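Local coordinates for protein 2-hydroxyhepta-2,4-diene-1, 7-dioateisomerase (Mycobacterium abscessus, PDB 3R6O) that probably catalyses isomerisation of 2-hydroxyhepta-2,4-diene-1,7-dioate, as a magnesium-binding member of the fumarylacetoacetate hydrolase (FAH) family, at residues V130-S135 / R212-P217; A182-A187 / T234-D239; D239-L242 / E247-Q250. One frame throughout, in Å; residues are numbered along the deposited sequence.

Contact 1. Residues V130-S135 / R212-P217; sequences VVFMKS and RGKGYP
The side chain of Lys214 runs past NZ of Lys134 and on to the ring of Phe132; it can be followed outward atom by atom. CB sits 3.7 Å from NZ of Lys134, and CG is a little farther from the same nitrogen. CD comes to CB of Phe132 at 4.1 Å. CE then settles over one face of the Phe132 ring, 4.0 Å from the centroid and 23° off the ring normal. This is a CH-pi contact, offset toward the rim on the CD2 side. The chain is extended as far as CE and turns only at the last bond (chi4 -59°), which carries NZ off the ring to a salt bridge with Asp189 and a hydrogen bond with Thr191. Asp189 is a magnesium ligand, and the side chain of Lys214 ends about 4 Å from the bound ion. The contact therefore forms part of the wall of the metal site of the FAH fold, where strand 130-134, at one border of its sheet within this chain, meets the end of helix 210-214.

Lys134 arrives at about a right angle to Lys214. Two bends near the end of its chain bring its NZ to the backbone O of Lys214 at 2.9 Å. The nitrogen lies in the carbonyl plane, on a lone pair, with a C=O...N angle of 126°. The same NZ forms a salt bridge with Asp189. The two lysine NZ atoms are 5.4 Å apart. Asp189 takes one lysine on each carboxylate oxygen, Lys134 on OD1 and Lys214 on OD2, which probably offsets their like charges. Beyond them, CB of Ser135 packs 3.5 Å from O of Gly215. The hydroxyl of Ser135 is hydrogen-bonded to Thr137 and to Gln105 of the second subunit.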
ATOM      1  N   VAL A 130      -4.634  -5.527  15.216  1.00 22.89           N
ATOM      2  CA  VAL A 130      -5.307  -4.803  14.146  1.00 22.51           C
ATOM      3  C   VAL A 130      -4.320  -4.607  13.009  1.00 21.67           C
ATOM      4  O   VAL A 130      -3.174  -4.204  13.209  1.00 21.36           O
ATOM      5  CB  VAL A 130      -5.783  -3.431  14.681  1.00 22.75           C
ATOM      6  CG1 VAL A 130      -6.335  -2.503  13.547  1.00 22.39           C
ATOM      7  CG2 VAL A 130      -6.798  -3.659  15.739  1.00 23.74           C
ATOM      8  N   VAL A 131      -4.767  -4.898  11.797  1.00 21.44           N
ATOM      9  CA  VAL A 131      -3.929  -4.708  10.677  1.00 20.83           C
ATOM     10  C   VAL A 131      -4.087  -3.306  10.101  1.00 20.57           C
ATOM     11  O   VAL A 131      -5.193  -2.912   9.653  1.00 20.78           O
ATOM     12  CB  VAL A 131      -4.187  -5.779   9.612  1.00 20.81           C
ATOM     13  CG1 VAL A 131      -3.246  -5.566   8.390  1.00 20.32           C
ATOM     14  CG2 VAL A 131      -4.033  -7.183  10.243  1.00 21.18           C
ATOM     15  N   PHE A 132      -2.972  -2.576  10.092  1.00 20.20           N
ATOM     16  CA  PHE A 132      -2.881  -1.239   9.481  1.00 19.96           C
ATOM     17  C   PHE A 132      -2.028  -1.312   8.264  1.00 19.60           C
ATOM     18  O   PHE A 132      -1.267  -2.277   8.105  1.00 19.51           O
ATOM     19  CB  PHE A 132      -2.229  -0.205  10.408  1.00 19.95           C
ATOM     20  CG  PHE A 132      -2.959  -0.023  11.699  1.00 20.45           C
ATOM     21  CD1 PHE A 132      -4.257   0.411  11.684  1.00 23.47           C
ATOM     22  CD2 PHE A 132      -2.357  -0.340  12.911  1.00 25.27           C
ATOM     23  CE1 PHE A 132      -5.002   0.553  12.886  1.00 28.85           C
ATOM     24  CE2 PHE A 132      -3.094  -0.212  14.116  1.00 27.45           C
ATOM     25  CZ  PHE A 132      -4.409   0.235  14.086  1.00 26.88           C
ATOM     26  N   MET A 133      -2.130  -0.260   7.431  1.00 19.51           N
ATOM     27  CA  MET A 133      -1.263  -0.115   6.283  1.00 19.31           C
ATOM     28  C   MET A 133      -0.631   1.280   6.298  1.00 19.22           C
ATOM     29  O   MET A 133      -1.319   2.294   6.497  1.00 19.36           O
ATOM     30  CB  MET A 133      -2.002  -0.399   4.963  1.00 19.47           C
ATOM     31  CG  MET A 133      -1.190  -1.355   4.028  1.00 23.92           C
ATOM     32  SD  MET A 133      -2.020  -1.799   2.524  1.00 33.56           S
ATOM     33  CE  MET A 133      -3.533  -2.382   3.171  1.00 29.96           C
ATOM     34  N   LYS A 134       0.687   1.311   6.116  1.00 19.07           N
ATOM     35  CA  LYS A 134       1.452   2.530   5.860  1.00 19.06           C
ATOM     36  C   LYS A 134       1.713   2.778   4.369  1.00 19.19           C
ATOM     37  O   LYS A 134       2.116   1.880   3.675  1.00 19.24           O
ATOM     38  CB  LYS A 134       2.821   2.426   6.553  1.00 18.99           C
ATOM     39  CG  LYS A 134       2.622   2.389   8.096  1.00 19.01           C
ATOM     40  CD  LYS A 134       3.918   2.501   8.818  1.00 19.06           C
ATOM     41  CE  LYS A 134       4.430   3.902   9.009  1.00 19.14           C
ATOM     42  NZ  LYS A 134       3.741   4.662  10.151  1.00 19.30           N
ATOM     43  N   SER A 135       1.570   4.017   3.909  1.00 19.35           N
ATOM     44  CA  SER A 135       1.915   4.342   2.532  1.00 19.63           C
ATOM     45  C   SER A 135       3.362   3.956   2.271  1.00 19.67           C
ATOM     46  O   SER A 135       4.226   4.248   3.120  1.00 19.55           O
ATOM     47  CB  SER A 135       1.762   5.832   2.295  1.00 19.87           C
ATOM     48  OG  SER A 135       2.118   6.166   0.987  1.00 20.28           O
ATOM     49  N   ARG A 212      -4.148   8.152   6.955  1.00 19.72           N
ATOM     50  CA  ARG A 212      -3.609   9.518   7.018  1.00 19.91           C
ATOM     51  C   ARG A 212      -2.573   9.697   8.129  1.00 19.78           C
ATOM     52  O   ARG A 212      -1.469  10.214   7.884  1.00 19.75           O
ATOM     53  CB  ARG A 212      -4.731  10.561   7.173  1.00 20.39           C
ATOM     54  CG  ARG A 212      -4.267  11.998   6.997  1.00 20.71           C
ATOM     55  CD  ARG A 212      -5.433  12.941   7.062  1.00 23.71           C
ATOM     56  NE  ARG A 212      -6.188  12.942   5.809  1.00 24.15           N
ATOM     57  CZ  ARG A 212      -7.429  13.382   5.666  1.00 28.87           C
ATOM     58  NH1 ARG A 212      -7.996  13.374   4.445  1.00 32.74           N
ATOM     59  NH2 ARG A 212      -8.142  13.774   6.730  1.00 22.80           N
ATOM     60  N   GLY A 213      -2.924   9.217   9.318  1.00 19.76           N
ATOM     61  CA  GLY A 213      -2.071   9.374  10.488  1.00 19.72           C
ATOM     62  C   GLY A 213      -0.755   8.617  10.455  1.00 19.40           C
ATOM     63  O   GLY A 213       0.207   9.012  11.071  1.00 19.41           O
ATOM     64  N   LYS A 214      -0.713   7.546   9.693  1.00 19.18           N
ATOM     65  CA  LYS A 214       0.468   6.730   9.638  1.00 18.98           C
ATOM     66  C   LYS A 214       1.233   6.884   8.336  1.00 18.96           C
ATOM     67  O   LYS A 214       2.232   6.184   8.128  1.00 18.89           O
ATOM     68  CB  LYS A 214       0.062   5.281   9.831  1.00 18.87           C
ATOM     69  CG  LYS A 214      -0.241   4.910  11.280  1.00 18.98           C
ATOM     70  CD  LYS A 214      -0.710   3.474  11.422  1.00 18.97           C
ATOM     71  CE  LYS A 214      -1.101   3.125  12.873  1.00 19.21           C
ATOM     72  NZ  LYS A 214       0.048   3.319  13.821  1.00 19.25           N
ATOM     73  N   GLY A 215       0.725   7.706   7.431  1.00 19.11           N
ATOM     74  CA  GLY A 215       1.164   7.645   6.026  1.00 19.17           C
ATOM     75  C   GLY A 215       2.039   8.762   5.447  1.00 19.43           C
ATOM     76  O   GLY A 215       2.405   8.715   4.250  1.00 19.59           O
ATOM     77  N   TYR A 216       2.334   9.777   6.233  1.00 19.56           N
ATOM     78  CA  TYR A 216       3.111  10.928   5.729  1.00 19.91           C
ATOM     79  C   TYR A 216       4.548  10.501   5.364  1.00 19.97           C
ATOM     80  O   TYR A 216       5.058   9.576   5.999  1.00 19.75           O
ATOM     81  CB  TYR A 216       3.226  11.956   6.813  1.00 20.06           C
ATOM     82  CG  TYR A 216       1.998  12.819   7.073  1.00 20.26           C
ATOM     83  CD1 TYR A 216       1.889  14.067   6.483  1.00 20.72           C
ATOM     84  CD2 TYR A 216       0.986  12.404   7.924  1.00 20.12           C
ATOM     85  CE1 TYR A 216       0.837  14.903   6.759  1.00 21.02           C
ATOM     86  CE2 TYR A 216      -0.114  13.271   8.206  1.00 20.44           C
ATOM     87  CZ  TYR A 216      -0.155  14.494   7.607  1.00 20.88           C
ATOM     88  OH  TYR A 216      -1.176  15.383   7.824  1.00 25.61           O
ATOM     89  N   PRO A 217       5.233  11.247   4.472  1.00 20.37           N
ATOM     90  CA  PRO A 217       6.669  11.007   4.308  1.00 20.57           C
ATOM     91  C   PRO A 217       7.418  11.072   5.634  1.00 20.48           C
ATOM     92  O   PRO A 217       7.102  11.906   6.474  1.00 20.49           O
ATOM     93  CB  PRO A 217       7.117  12.162   3.418  1.00 21.13           C
ATOM     94  CG  PRO A 217       5.861  12.536   2.628  1.00 21.20           C
ATOM     95  CD  PRO A 217       4.797  12.422   3.689  1.00 20.78           C
TER

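Contact 2. Residues A182-A187 / T234-D239; sequences AGYMLA and TFETFD
Tyr184, in segment 182-187 of strand 181-192, reaches across to a loop, 234-239, and its CA stays 9.3 Å from the nearest one there, that of Glu236, so side chains span most of the gap. The strand belongs to the large mixed sheet of the FAH-family domain. It carries a classic beta bulge just before the tyrosine, where Ala182 and Gly183 both face Val164. The loop leads from strand 226-228 into strand 239-244 of the second large sheet.

Tyr184 does most of the touching. Its CG is anti to its carbonyl carbon (chi1 -49°), and the ring reaches out to the loop. The ring of Phe238 comes edge-on to one of its faces, an edge-to-face pair with centroids 4.7 Å apart and planes inclined at 58°. CZ of Phe238 stands above the middle of the tyrosine ring, 3.5 Å from its plane. CE2 lies beside it, 3.6 Å from CD1 of Tyr184. Phe238 is also in a cation-pi contact with Lys310, and Phe261 makes a further edge-to-face contact with Tyr184. The buried tyrosine thus has aromatic rings around it.

Farther out, CE1 of Tyr184 meets the edge of the Phe235 ring, in its plane, 4.0 Å from CD1. The two side chains run obliquely to one another. Glu236 adds little with its side chain here, since its carboxylate turns to a salt bridge with Lys310. Its backbone matters more. The N-H of Glu236 points at OH of Tyr184 with an N...O distance of 2.9 Å and an angle of 163° at the hydrogen. The tyrosine hydroxyl thus accepts from the loop. It also donates: at the ring edge, in the ring plane, a water takes its proton at 2.6 Å from OH and hands one of its own to O of Thr234.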
ATOM      1  N   ALA A 182      12.629 -13.151   4.113  1.00 24.55           N
ATOM      2  CA  ALA A 182      13.992 -12.926   3.701  1.00 25.47           C
ATOM      3  C   ALA A 182      14.814 -12.451   4.889  1.00 25.49           C
ATOM      4  O   ALA A 182      15.986 -12.709   4.944  1.00 26.53           O
ATOM      5  CB  ALA A 182      14.057 -11.904   2.570  1.00 25.43           C
ATOM      6  N   GLY A 183      14.218 -11.689   5.809  1.00 24.47           N
ATOM      7  CA  GLY A 183      14.966 -11.257   6.986  1.00 24.58           C
ATOM      8  C   GLY A 183      14.227 -10.219   7.817  1.00 23.48           C
ATOM      9  O   GLY A 183      13.000 -10.138   7.766  1.00 22.67           O
ATOM     10  N   TYR A 184      14.993  -9.442   8.579  1.00 23.61           N
ATOM     11  CA  TYR A 184      14.428  -8.579   9.606  1.00 22.82           C
ATOM     12  C   TYR A 184      15.069  -7.195   9.568  1.00 22.75           C
ATOM     13  O   TYR A 184      16.250  -7.048   9.224  1.00 23.59           O
ATOM     14  CB  TYR A 184      14.689  -9.143  10.998  1.00 23.26           C
ATOM     15  CG  TYR A 184      14.383 -10.589  11.287  1.00 23.75           C
ATOM     16  CD1 TYR A 184      13.220 -10.952  11.956  1.00 23.32           C
ATOM     17  CD2 TYR A 184      15.299 -11.574  10.996  1.00 24.85           C
ATOM     18  CE1 TYR A 184      12.958 -12.272  12.275  1.00 23.95           C
ATOM     19  CE2 TYR A 184      15.063 -12.901  11.321  1.00 25.48           C
ATOM     20  CZ  TYR A 184      13.889 -13.251  11.965  1.00 25.02           C
ATOM     21  OH  TYR A 184      13.674 -14.572  12.290  1.00 25.80           O
ATOM     22  N   MET A 185      14.314  -6.172   9.958  1.00 21.92           N
ATOM     23  CA  MET A 185      14.834  -4.788  10.028  1.00 21.89           C
ATOM     24  C   MET A 185      14.235  -4.101  11.243  1.00 21.34           C
ATOM     25  O   MET A 185      13.078  -4.385  11.620  1.00 20.76           O
ATOM     26  CB  MET A 185      14.354  -3.925   8.864  1.00 21.49           C
ATOM     27  CG  MET A 185      14.580  -4.443   7.526  1.00 22.96           C
ATOM     28  SD  MET A 185      14.328  -3.069   6.427  1.00 22.62           S
ATOM     29  CE  MET A 185      12.550  -2.995   6.267  1.00 20.75           C
ATOM     30  N   LEU A 186      14.992  -3.170  11.812  1.00 21.65           N
ATOM     31  CA  LEU A 186      14.440  -2.280  12.829  1.00 21.23           C
ATOM     32  C   LEU A 186      13.526  -1.302  12.097  1.00 20.52           C
ATOM     33  O   LEU A 186      13.766  -0.963  10.935  1.00 20.60           O
ATOM     34  CB  LEU A 186      15.583  -1.550  13.552  1.00 21.92           C
ATOM     35  CG  LEU A 186      15.352  -0.942  14.934  1.00 21.91           C
ATOM     36  CD1 LEU A 186      14.723  -1.959  15.857  1.00 21.91           C
ATOM     37  CD2 LEU A 186      16.713  -0.386  15.514  1.00 22.87           C
ATOM     38  N   ALA A 187      12.441  -0.885  12.736  1.00 19.97           N
ATOM     39  CA  ALA A 187      11.532   0.047  12.117  1.00 19.45           C
ATOM     40  C   ALA A 187      10.859   0.947  13.159  1.00 19.27           C
ATOM     41  O   ALA A 187      10.937   0.672  14.358  1.00 19.50           O
ATOM     42  CB  ALA A 187      10.475  -0.679  11.250  1.00 19.03           C
ATOM     43  N   THR A 234      13.911 -21.543  12.269  1.00 31.59           N
ATOM     44  CA  THR A 234      12.859 -20.889  13.016  1.00 30.68           C
ATOM     45  C   THR A 234      13.137 -19.391  13.039  1.00 29.71           C
ATOM     46  O   THR A 234      14.177 -18.924  12.557  1.00 29.82           O
ATOM     47  CB  THR A 234      12.798 -21.382  14.456  1.00 31.28           C
ATOM     48  OG1 THR A 234      14.084 -21.196  15.055  1.00 33.45           O
ATOM     49  CG2 THR A 234      12.392 -22.850  14.524  1.00 32.29           C
ATOM     50  N   PHE A 235      12.208 -18.634  13.590  1.00 28.85           N
ATOM     51  CA  PHE A 235      12.424 -17.195  13.753  1.00 28.00           C
ATOM     52  C   PHE A 235      13.340 -16.931  14.932  1.00 28.42           C
ATOM     53  O   PHE A 235      13.452 -17.759  15.845  1.00 29.20           O
ATOM     54  CB  PHE A 235      11.085 -16.458  13.919  1.00 27.02           C
ATOM     55  CG  PHE A 235      10.310 -16.381  12.642  1.00 26.49           C
ATOM     56  CD1 PHE A 235      10.545 -15.353  11.735  1.00 25.84           C
ATOM     57  CD2 PHE A 235       9.418 -17.379  12.301  1.00 26.75           C
ATOM     58  CE1 PHE A 235       9.887 -15.339  10.529  1.00 25.48           C
ATOM     59  CE2 PHE A 235       8.753 -17.350  11.125  1.00 26.35           C
ATOM     60  CZ  PHE A 235       8.971 -16.322  10.237  1.00 25.71           C
ATOM     61  N   GLU A 236      14.035 -15.803  14.874  1.00 28.00           N
ATOM     62  CA  GLU A 236      14.940 -15.400  15.924  1.00 28.36           C
ATOM     63  C   GLU A 236      14.206 -14.511  16.913  1.00 27.68           C
ATOM     64  O   GLU A 236      13.053 -14.118  16.705  1.00 26.91           O
ATOM     65  CB  GLU A 236      16.155 -14.657  15.354  1.00 28.41           C
ATOM     66  CG  GLU A 236      16.999 -15.497  14.379  1.00 29.25           C
ATOM     67  CD  GLU A 236      18.449 -15.074  14.322  1.00 31.48           C
ATOM     68  OE1 GLU A 236      18.910 -14.329  15.215  1.00 31.32           O
ATOM     69  OE2 GLU A 236      19.152 -15.530  13.400  1.00 33.77           O
ATOM     70  N   THR A 237      14.877 -14.279  18.018  1.00 28.09           N
ATOM     71  CA  THR A 237      14.400 -13.423  19.091  1.00 27.65           C
ATOM     72  C   THR A 237      15.235 -12.145  19.090  1.00 27.28           C
ATOM     73  O   THR A 237      16.452 -12.184  18.827  1.00 27.80           O
ATOM     74  CB  THR A 237      14.496 -14.219  20.380  1.00 28.53           C
ATOM     75  OG1 THR A 237      13.525 -15.284  20.302  1.00 28.78           O
ATOM     76  CG2 THR A 237      14.249 -13.370  21.621  1.00 28.33           C
ATOM     77  N   PHE A 238      14.570 -11.007  19.349  1.00 26.46           N
ATOM     78  CA  PHE A 238      15.250  -9.718  19.444  1.00 26.13           C
ATOM     79  C   PHE A 238      14.866  -8.959  20.696  1.00 25.95           C
ATOM     80  O   PHE A 238      13.738  -9.074  21.184  1.00 25.73           O
ATOM     81  CB  PHE A 238      14.926  -8.854  18.241  1.00 25.31           C
ATOM     82  CG  PHE A 238      15.198  -9.531  16.969  1.00 25.48           C
ATOM     83  CD1 PHE A 238      16.411  -9.385  16.325  1.00 25.87           C
ATOM     84  CD2 PHE A 238      14.254 -10.380  16.438  1.00 27.64           C
ATOM     85  CE1 PHE A 238      16.659 -10.067  15.167  1.00 26.17           C
ATOM     86  CE2 PHE A 238      14.492 -11.040  15.275  1.00 27.05           C
ATOM     87  CZ  PHE A 238      15.694 -10.886  14.639  1.00 28.16           C
ATOM     88  N   ASP A 239      15.827  -8.211  21.227  1.00 26.16           N
ATOM     89  CA  ASP A 239      15.564  -7.279  22.327  1.00 25.98           C
ATOM     90  C   ASP A 239      15.859  -5.907  21.804  1.00 25.38           C
ATOM     91  O   ASP A 239      16.870  -5.699  21.160  1.00 25.55           O
ATOM     92  CB  ASP A 239      16.453  -7.586  23.525  1.00 26.87           C
ATOM     93  CG  ASP A 239      16.144  -8.940  24.141  1.00 30.25           C
ATOM     94  OD1 ASP A 239      14.943  -9.232  24.414  1.00 35.89           O
ATOM     95  OD2 ASP A 239      17.094  -9.721  24.338  1.00 34.18           O
TER
HETATM   96  O   HOH W   1      15.204 -16.421  11.312  1.00 28.24           O

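Contact 3. Residues D239-L242 / E247-Q250; sequences DFEL and ELRQ
Leu242 turns CG anti to its own N (chi1 -178°), while Gln250 turns CG anti to its carbonyl carbon (chi1 -55°), and the two side chains run alongside each other in the same direction. Their CB atoms are 4.1 Å apart. CD1 of Leu242 packs 3.8 Å from OE1 of Gln250. The other methyl, CD2, reaches CB of Arg249, and these two side chains run obliquely past each other.

The residues sit on a beta hairpin of strands 239-244 and 247-253, at one border of the five-stranded sheet within this chain. Leu242 and Gln250 form an antiparallel hydrogen-bonded pair. N of Leu242 donates to O of Gln250 at 2.9 Å. In return O of Leu242 accepts twice, from N of Arg249 at 2.8 Å and from N of Gln250 at 3.0 Å. The first donor lies in the carbonyl plane and the second is somewhat tilted from it. Arg249 and Gln250 both face Leu242, a classic beta bulge. The short strand axes here run at 119° to each other, well short of antiparallel.

On the outer side, CD1 of Leu248 comes 3.9 Å from OE1 of Glu241, the two side chains nearly perpendicular. CA of Glu241 also makes a C-H...O contact with O of Gln250. The Glu241 carboxylate forms a salt bridge with Arg243.

The polar ends find their partners in other parts of the chain. Gln250 OE1 accepts from the N of Ile159, and its NE2 goes to Thr284 and Gly286 O. Arg249 bonds to Tyr157 OH. With both ends of its amide engaged, Gln250 has its rotation fixed, and it ties the hairpin to strand 155-165, which carries the magnesium ligand Glu160.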
ATOM      1  N   ASP A 239      15.827  -8.211  21.227  1.00 26.16           N
ATOM      2  CA  ASP A 239      15.564  -7.279  22.327  1.00 25.98           C
ATOM      3  C   ASP A 239      15.859  -5.907  21.804  1.00 25.38           C
ATOM      4  O   ASP A 239      16.870  -5.699  21.160  1.00 25.55           O
ATOM      5  CB  ASP A 239      16.453  -7.586  23.525  1.00 26.87           C
ATOM      6  CG  ASP A 239      16.144  -8.940  24.141  1.00 30.25           C
ATOM      7  OD1 ASP A 239      14.943  -9.232  24.414  1.00 35.89           O
ATOM      8  OD2 ASP A 239      17.094  -9.721  24.338  1.00 34.18           O
ATOM      9  N   PHE A 240      14.984  -4.948  22.060  1.00 24.76           N
ATOM     10  CA  PHE A 240      15.147  -3.657  21.407  1.00 24.20           C
ATOM     11  C   PHE A 240      14.734  -2.517  22.328  1.00 23.98           C
ATOM     12  O   PHE A 240      13.884  -2.696  23.204  1.00 24.03           O
ATOM     13  CB  PHE A 240      14.370  -3.629  20.076  1.00 23.56           C
ATOM     14  CG  PHE A 240      12.922  -4.046  20.205  1.00 23.23           C
ATOM     15  CD1 PHE A 240      11.935  -3.103  20.316  1.00 22.70           C
ATOM     16  CD2 PHE A 240      12.566  -5.391  20.302  1.00 23.59           C
ATOM     17  CE1 PHE A 240      10.598  -3.474  20.448  1.00 22.50           C
ATOM     18  CE2 PHE A 240      11.211  -5.783  20.468  1.00 23.39           C
ATOM     19  CZ  PHE A 240      10.239  -4.825  20.549  1.00 22.86           C
ATOM     20  N   GLU A 241      15.307  -1.340  22.107  1.00 23.80           N
ATOM     21  CA  GLU A 241      14.956  -0.180  22.897  1.00 23.63           C
ATOM     22  C   GLU A 241      14.905   1.090  22.087  1.00 23.13           C
ATOM     23  O   GLU A 241      15.612   1.237  21.110  1.00 23.09           O
ATOM     24  CB  GLU A 241      15.935  -0.026  24.058  1.00 24.30           C
ATOM     25  CG  GLU A 241      17.260   0.636  23.682  1.00 24.54           C
ATOM     26  CD  GLU A 241      18.119   0.944  24.899  1.00 28.13           C
ATOM     27  OE1 GLU A 241      18.049   0.181  25.886  1.00 32.50           O
ATOM     28  OE2 GLU A 241      18.849   1.959  24.861  1.00 27.92           O
ATOM     29  N   LEU A 242      14.058   2.015  22.525  1.00 22.83           N
ATOM     30  CA  LEU A 242      13.999   3.338  21.969  1.00 22.48           C
ATOM     31  C   LEU A 242      14.181   4.386  23.076  1.00 22.74           C
ATOM     32  O   LEU A 242      13.568   4.283  24.154  1.00 22.93           O
ATOM     33  CB  LEU A 242      12.655   3.509  21.252  1.00 21.90           C
ATOM     34  CG  LEU A 242      12.403   4.841  20.550  1.00 21.57           C
ATOM     35  CD1 LEU A 242      11.525   4.674  19.276  1.00 21.08           C
ATOM     36  CD2 LEU A 242      11.786   5.906  21.520  1.00 21.63           C
ATOM     37  N   GLU A 247      17.204   9.407  26.892  1.00 24.72           N
ATOM     38  CA  GLU A 247      16.258   8.856  27.876  1.00 24.79           C
ATOM     39  C   GLU A 247      15.472   7.650  27.346  1.00 24.38           C
ATOM     40  O   GLU A 247      14.862   7.710  26.247  1.00 23.80           O
ATOM     41  CB  GLU A 247      15.281   9.920  28.289  1.00 24.72           C
ATOM     42  CG  GLU A 247      14.304   9.480  29.339  1.00 25.38           C
ATOM     43  CD  GLU A 247      13.331  10.576  29.663  1.00 30.35           C
ATOM     44  OE1 GLU A 247      13.360  11.637  28.965  1.00 29.04           O
ATOM     45  OE2 GLU A 247      12.526  10.365  30.602  1.00 29.10           O
ATOM     46  N   LEU A 248      15.415   6.588  28.155  1.00 24.73           N
ATOM     47  CA  LEU A 248      14.650   5.404  27.765  1.00 24.45           C
ATOM     48  C   LEU A 248      13.143   5.703  27.680  1.00 24.06           C
ATOM     49  O   LEU A 248      12.572   6.220  28.642  1.00 24.35           O
ATOM     50  CB  LEU A 248      14.913   4.252  28.724  1.00 25.05           C
ATOM     51  CG  LEU A 248      14.401   2.873  28.310  1.00 24.93           C
ATOM     52  CD1 LEU A 248      15.073   2.387  27.033  1.00 24.64           C
ATOM     53  CD2 LEU A 248      14.596   1.874  29.455  1.00 25.69           C
ATOM     54  N   ARG A 249      12.526   5.419  26.529  1.00 23.48           N
ATOM     55  CA  ARG A 249      11.076   5.461  26.386  1.00 23.17           C
ATOM     56  C   ARG A 249      10.471   4.053  26.279  1.00 23.15           C
ATOM     57  O   ARG A 249       9.474   3.732  26.936  1.00 23.36           O
ATOM     58  CB  ARG A 249      10.649   6.281  25.152  1.00 22.59           C
ATOM     59  CG  ARG A 249      11.096   7.769  25.151  1.00 22.65           C
ATOM     60  CD  ARG A 249      10.629   8.542  26.371  1.00 23.07           C
ATOM     61  NE  ARG A 249      10.878   9.973  26.203  1.00 23.11           N
ATOM     62  CZ  ARG A 249      10.142  10.816  25.482  1.00 22.84           C
ATOM     63  NH1 ARG A 249       9.075  10.423  24.816  1.00 22.47           N
ATOM     64  NH2 ARG A 249      10.499  12.074  25.418  1.00 23.01           N
ATOM     65  N   GLN A 250      11.026   3.227  25.397  1.00 22.96           N
ATOM     66  CA  GLN A 250      10.455   1.913  25.153  1.00 22.95           C
ATOM     67  C   GLN A 250      11.498   0.844  25.262  1.00 23.35           C
ATOM     68  O   GLN A 250      12.612   1.037  24.820  1.00 23.38           O
ATOM     69  CB  GLN A 250       9.837   1.819  23.754  1.00 22.33           C
ATOM     70  CG  GLN A 250       8.801   2.851  23.413  1.00 21.94           C
ATOM     71  CD  GLN A 250       8.119   2.548  22.076  1.00 21.44           C
ATOM     72  OE1 GLN A 250       8.599   2.971  21.010  1.00 21.11           O
ATOM     73  NE2 GLN A 250       7.041   1.771  22.122  1.00 21.45           N
TER

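How the contacts relate
Contact 1 is the most buried, and it alone brings charged groups close to the magnesium ion and borders the second subunit. Contacts 2 and 3 are partly buried, and no other chain touches them. Contacts 1 and 2 both reach the large mixed sheet, from opposite sides of the chain's centre. They are about 21 Å apart between centres. Contact 3 belongs to the smaller five-stranded sheet and shares Asp239 with contact 2, where the loop becomes the strand. The chemistry follows the place: lysines and carboxylate near the metal in contact 1, aromatic rings and a bridging water in contact 2, main-chain pairing in contact 3.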